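Ent-copalyl diphosphate synthase (Streptomyces platensis, PDB 5BP8) is a bacterial terpene cyclase, mainly helical, with a domain related to the squalene-hopene cyclases. Local coordinates at residues Trp190-Ala204 with Val217-Ala230. Residues are numbered along the deposited sequence; the frame is centred on the assembly and turned at random.
Sequences WHTLEAVTRDGTRGA and VGCSPAATAAWLGA
H191 ND1 donates to G218 O over 2.6 Å, with an N-H...O angle of 177° and the acceptor lying in the imidazole plane. Both ring nitrogens are used, since H191 NE2 bonds D497; the two bonds probably hold the ring's rotation, and S220 lies over one face, with S220 CB 3.6 Å from H191 ND1. The S220 hydroxyl also caps helix 221-228, S220 being the N-cap and OG accepting from A223 N. On the flank of this helix facing 190-204, the alanines A222 and A226 let segment 190-204 come close: A226 CB lies 3.7 Å from E194 CA and A222 CB 3.6 Å from E194 CD. The E194 chain, bent at chi2 (-80°), sends OE2 onward to Y32 and K498. The chain is mainly helical, consistent with kinship to the squalene-hopene cyclases, and here a short helical turn, 193-196, and the loop after it pack along helix 221-228, where L193 CD2 meets W227 CB. Beyond, G200 N bonds A226 O at 3.0 Å, from above the carbonyl plane. T201 CG2 sits over the five-membered ring of W227, 3.5 Å from its centroid, while W227 NE1 donates to A204 O (3.0 Å), which is tilted 21° from the indole plane. At the helix C-terminus, D199 OD2 accepts from A230 N at 3.2 Å from above the carboxylate plane, and a water links D199 OD1 to W227 O.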
loop_
_atom_site.group_PDB
_atom_site.type_symbol
_atom_site.label_atom_id
_atom_site.label_comp_id
_atom_site.label_asym_id
_atom_site.label_seq_id
_atom_site.Cartn_x
_atom_site.Cartn_y
_atom_site.Cartn_z
ATOM N N TRP A 190 10.104 2.717 -11.616
ATOM C CA TRP A 190 9.410 1.975 -12.675
ATOM C C TRP A 190 7.926 1.818 -12.380
ATOM O O TRP A 190 7.107 1.814 -13.291
ATOM C CB TRP A 190 10.017 0.589 -12.860
ATOM C CG TRP A 190 11.447 0.609 -13.381
ATOM C CD1 TRP A 190 12.188 1.715 -13.744
ATOM C CD2 TRP A 190 12.301 -0.533 -13.594
ATOM N NE1 TRP A 190 13.455 1.315 -14.154
ATOM C CE2 TRP A 190 13.544 -0.048 -14.076
ATOM C CE3 TRP A 190 12.152 -1.895 -13.375
ATOM C CZ2 TRP A 190 14.608 -0.894 -14.386
ATOM C CZ3 TRP A 190 13.211 -2.741 -13.667
ATOM C CH2 TRP A 190 14.427 -2.233 -14.172
ATOM N N HIS A 191 7.598 1.663 -11.102
ATOM C CA HIS A 191 6.220 1.569 -10.644
ATOM C C HIS A 191 5.377 2.788 -11.052
ATOM O O HIS A 191 4.135 2.678 -11.110
ATOM C CB HIS A 191 6.211 1.438 -9.118
ATOM C CG HIS A 191 4.877 1.078 -8.561
ATOM N ND1 HIS A 191 4.332 -0.174 -8.702
ATOM C CD2 HIS A 191 3.963 1.808 -7.875
ATOM C CE1 HIS A 191 3.140 -0.205 -8.136
ATOM N NE2 HIS A 191 2.893 0.987 -7.625
ATOM N N THR A 192 6.040 3.924 -11.336
ATOM C CA THR A 192 5.368 5.174 -11.668
ATOM C C THR A 192 5.671 5.653 -13.108
ATOM O O THR A 192 5.515 6.834 -13.459
ATOM C CB THR A 192 5.616 6.249 -10.587
ATOM O OG1 THR A 192 4.774 7.399 -10.823
ATOM C CG2 THR A 192 6.977 6.675 -10.517
ATOM N N LEU A 193 6.035 4.705 -13.960
ATOM C CA LEU A 193 6.420 5.029 -15.326
ATOM C C LEU A 193 5.361 5.889 -16.045
ATOM O O LEU A 193 5.713 6.781 -16.814
ATOM C CB LEU A 193 6.687 3.763 -16.136
ATOM C CG LEU A 193 6.999 3.912 -17.638
ATOM C CD1 LEU A 193 8.267 4.722 -17.859
ATOM C CD2 LEU A 193 7.131 2.535 -18.292
ATOM N N GLU A 194 4.091 5.621 -15.786
ATOM C CA GLU A 194 2.985 6.301 -16.527
ATOM C C GLU A 194 2.927 7.792 -16.264
ATOM O O GLU A 194 2.320 8.546 -17.016
ATOM C CB GLU A 194 1.626 5.635 -16.214
ATOM C CG GLU A 194 0.939 6.072 -14.918
ATOM C CD GLU A 194 1.481 5.414 -13.653
ATOM O OE1 GLU A 194 2.501 4.668 -13.723
ATOM O OE2 GLU A 194 0.857 5.635 -12.579
ATOM N N ALA A 195 3.523 8.230 -15.158
ATOM C CA ALA A 195 3.646 9.652 -14.876
ATOM C C ALA A 195 4.710 10.307 -15.744
ATOM O O ALA A 195 4.590 11.477 -16.078
ATOM C CB ALA A 195 3.992 9.871 -13.425
ATOM N N VAL A 196 5.739 9.544 -16.083
ATOM C CA VAL A 196 6.827 10.004 -16.900
ATOM C C VAL A 196 6.402 10.065 -18.366
ATOM O O VAL A 196 6.699 11.050 -19.051
ATOM C CB VAL A 196 8.058 9.096 -16.712
ATOM C CG1 VAL A 196 9.214 9.571 -17.558
ATOM C CG2 VAL A 196 8.460 9.054 -15.236
ATOM N N THR A 197 5.683 9.050 -18.825
ATOM C CA THR A 197 5.256 8.960 -20.198
ATOM C C THR A 197 4.010 8.123 -20.317
ATOM O O THR A 197 3.870 7.153 -19.593
ATOM C CB THR A 197 6.356 8.349 -21.119
ATOM O OG1 THR A 197 5.887 8.327 -22.489
ATOM C CG2 THR A 197 6.730 6.950 -20.701
ATOM N N ARG A 198 3.121 8.507 -21.236
ATOM C CA ARG A 198 1.924 7.734 -21.519
ATOM C C ARG A 198 2.216 6.536 -22.393
ATOM O O ARG A 198 1.401 5.613 -22.465
ATOM C CB ARG A 198 0.875 8.604 -22.237
ATOM C CG ARG A 198 0.385 9.756 -21.391
ATOM C CD ARG A 198 -0.601 10.588 -22.178
ATOM N NE ARG A 198 -1.788 9.811 -22.476
ATOM C CZ ARG A 198 -2.910 9.826 -21.754
ATOM N NH1 ARG A 198 -3.025 10.560 -20.646
ATOM N NH2 ARG A 198 -3.926 9.086 -22.134
ATOM N N ASP A 199 3.344 6.586 -23.105
ATOM C CA ASP A 199 3.690 5.585 -24.093
ATOM C C ASP A 199 5.189 5.646 -24.307
ATOM O O ASP A 199 5.684 6.492 -25.024
ATOM C CB ASP A 199 2.931 5.852 -25.404
ATOM C CG ASP A 199 3.185 4.814 -26.465
ATOM O OD1 ASP A 199 4.201 4.096 -26.409
ATOM O OD2 ASP A 199 2.365 4.740 -27.425
ATOM N N GLY A 200 5.910 4.777 -23.625
ATOM C CA GLY A 200 7.366 4.744 -23.716
ATOM C C GLY A 200 7.959 3.848 -22.662
ATOM O O GLY A 200 7.253 3.345 -21.802
ATOM N N THR A 201 9.262 3.603 -22.744
ATOM C CA THR A 201 9.894 2.585 -21.890
ATOM C C THR A 201 10.860 3.199 -20.895
ATOM O O THR A 201 10.893 2.789 -19.726
ATOM C CB THR A 201 10.611 1.539 -22.751
ATOM O OG1 THR A 201 11.521 2.196 -23.649
ATOM C CG2 THR A 201 9.567 0.787 -23.579
ATOM N N ARG A 202 11.685 4.153 -21.346
ATOM C CA ARG A 202 12.508 4.952 -20.407
ATOM C C ARG A 202 13.496 4.140 -19.542
ATOM O O ARG A 202 13.903 4.561 -18.435
ATOM C CB ARG A 202 11.612 5.772 -19.483
ATOM C CG ARG A 202 10.602 6.641 -20.197
ATOM C CD ARG A 202 11.261 7.915 -20.636
ATOM N NE ARG A 202 10.465 8.690 -21.559
ATOM C CZ ARG A 202 10.583 9.995 -21.724
ATOM N NH1 ARG A 202 11.452 10.693 -20.997
ATOM N NH2 ARG A 202 9.811 10.607 -22.601
ATOM N N GLY A 203 13.913 3.000 -20.060
ATOM C CA GLY A 203 14.818 2.114 -19.361
ATOM C C GLY A 203 14.181 1.206 -18.326
ATOM O O GLY A 203 14.883 0.457 -17.658
ATOM N N ALA A 204 12.858 1.298 -18.144
ATOM C CA ALA A 204 12.162 0.355 -17.296
ATOM C C ALA A 204 12.117 -1.004 -17.982
ATOM O O ALA A 204 11.922 -1.091 -19.198
ATOM C CB ALA A 204 10.770 0.860 -16.969
ATOM N N VAL A 217 5.608 -4.205 -15.287
ATOM C CA VAL A 217 6.628 -3.182 -15.093
ATOM C C VAL A 217 6.430 -2.588 -13.706
ATOM O O VAL A 217 5.369 -1.996 -13.422
ATOM C CB VAL A 217 6.526 -2.092 -16.153
ATOM C CG1 VAL A 217 7.498 -0.929 -15.863
ATOM C CG2 VAL A 217 6.795 -2.695 -17.525
ATOM N N GLY A 218 7.418 -2.776 -12.836
ATOM C CA GLY A 218 7.293 -2.338 -11.471
ATOM C C GLY A 218 6.053 -2.841 -10.748
ATOM O O GLY A 218 5.546 -2.147 -9.884
ATOM N N CYS A 219 5.547 -4.040 -11.081
ATOM C CA CYS A 219 4.305 -4.547 -10.481
ATOM C C CYS A 219 3.135 -3.535 -10.482
ATOM O O CYS A 219 2.327 -3.516 -9.532
ATOM C CB CYS A 219 4.544 -5.065 -9.048
ATOM S SG CYS A 219 5.670 -6.495 -8.973
ATOM N N SER A 220 3.041 -2.731 -11.556
ATOM C CA SER A 220 2.002 -1.729 -11.725
ATOM C C SER A 220 1.244 -1.973 -13.009
ATOM O O SER A 220 1.851 -1.934 -14.091
ATOM C CB SER A 220 2.619 -0.342 -11.870
ATOM O OG SER A 220 1.631 0.597 -12.283
ATOM N N PRO A 221 -0.072 -2.142 -12.928
ATOM C CA PRO A 221 -0.803 -2.215 -14.205
ATOM C C PRO A 221 -0.661 -0.939 -15.043
ATOM O O PRO A 221 -0.483 -1.013 -16.273
ATOM C CB PRO A 221 -2.250 -2.437 -13.751
ATOM C CG PRO A 221 -2.109 -3.137 -12.469
ATOM C CD PRO A 221 -0.944 -2.482 -11.788
ATOM N N ALA A 222 -0.756 0.233 -14.417
ATOM C CA ALA A 222 -0.625 1.493 -15.156
ATOM C C ALA A 222 0.757 1.622 -15.852
ATOM O O ALA A 222 0.833 2.011 -17.007
ATOM C CB ALA A 222 -0.844 2.692 -14.224
ATOM N N ALA A 223 1.829 1.332 -15.121
ATOM C CA ALA A 223 3.185 1.455 -15.684
ATOM C C ALA A 223 3.341 0.489 -16.858
ATOM O O ALA A 223 3.995 0.811 -17.863
ATOM C CB ALA A 223 4.236 1.176 -14.613
ATOM N N THR A 224 2.751 -0.706 -16.720
ATOM C CA THR A 224 2.805 -1.722 -17.758
ATOM C C THR A 224 2.080 -1.248 -19.003
ATOM O O THR A 224 2.568 -1.447 -20.131
ATOM C CB THR A 224 2.237 -3.086 -17.285
ATOM O OG1 THR A 224 2.884 -3.502 -16.060
ATOM C CG2 THR A 224 2.446 -4.158 -18.340
ATOM N N ALA A 225 0.933 -0.603 -18.822
ATOM C CA ALA A 225 0.195 -0.037 -19.945
ATOM C C ALA A 225 1.034 1.031 -20.664
ATOM O O ALA A 225 1.018 1.119 -21.884
ATOM C CB ALA A 225 -1.128 0.552 -19.465
ATOM N N ALA A 226 1.718 1.869 -19.899
ATOM C CA ALA A 226 2.535 2.950 -20.478
ATOM C C ALA A 226 3.698 2.353 -21.273
ATOM O O ALA A 226 4.034 2.812 -22.380
ATOM C CB ALA A 226 3.043 3.873 -19.368
ATOM N N TRP A 227 4.286 1.303 -20.735
ATOM C CA TRP A 227 5.439 0.644 -21.351
ATOM C C TRP A 227 5.032 -0.024 -22.666
ATOM O O TRP A 227 5.731 0.113 -23.672
ATOM C CB TRP A 227 6.033 -0.385 -20.378
ATOM C CG TRP A 227 7.364 -0.972 -20.795
ATOM C CD1 TRP A 227 8.614 -0.577 -20.381
ATOM C CD2 TRP A 227 7.569 -2.072 -21.696
ATOM N NE1 TRP A 227 9.575 -1.368 -20.972
ATOM C CE2 TRP A 227 8.970 -2.265 -21.810
ATOM C CE3 TRP A 227 6.708 -2.874 -22.460
ATOM C CZ2 TRP A 227 9.532 -3.268 -22.622
ATOM C CZ3 TRP A 227 7.269 -3.880 -23.285
ATOM C CH2 TRP A 227 8.674 -4.053 -23.352
ATOM N N LEU A 228 3.894 -0.704 -22.664
ATOM C CA LEU A 228 3.395 -1.401 -23.860
ATOM C C LEU A 228 2.983 -0.464 -24.981
ATOM O O LEU A 228 3.022 -0.846 -26.141
ATOM C CB LEU A 228 2.156 -2.232 -23.494
ATOM C CG LEU A 228 2.439 -3.492 -22.678
ATOM C CD1 LEU A 228 1.168 -4.049 -22.052
ATOM C CD2 LEU A 228 3.153 -4.588 -23.471
ATOM N N GLY A 229 2.530 0.727 -24.639
ATOM C CA GLY A 229 2.124 1.691 -25.620
ATOM C C GLY A 229 0.708 1.490 -26.146
ATOM O O GLY A 229 -0.060 0.646 -25.657
ATOM N N ALA A 230 0.382 2.274 -27.159
ATOM C CA ALA A 230 -0.982 2.435 -27.605
ATOM C C ALA A 230 -1.501 1.219 -28.357
ATOM O O ALA A 230 -2.702 0.925 -28.281
ATOM C CB ALA A 230 -1.117 3.690 -28.441
HETATM O O HOH W 1 0.542 3.390 -23.636
HETATM O O HOH W 2 6.068 2.168 -25.387
#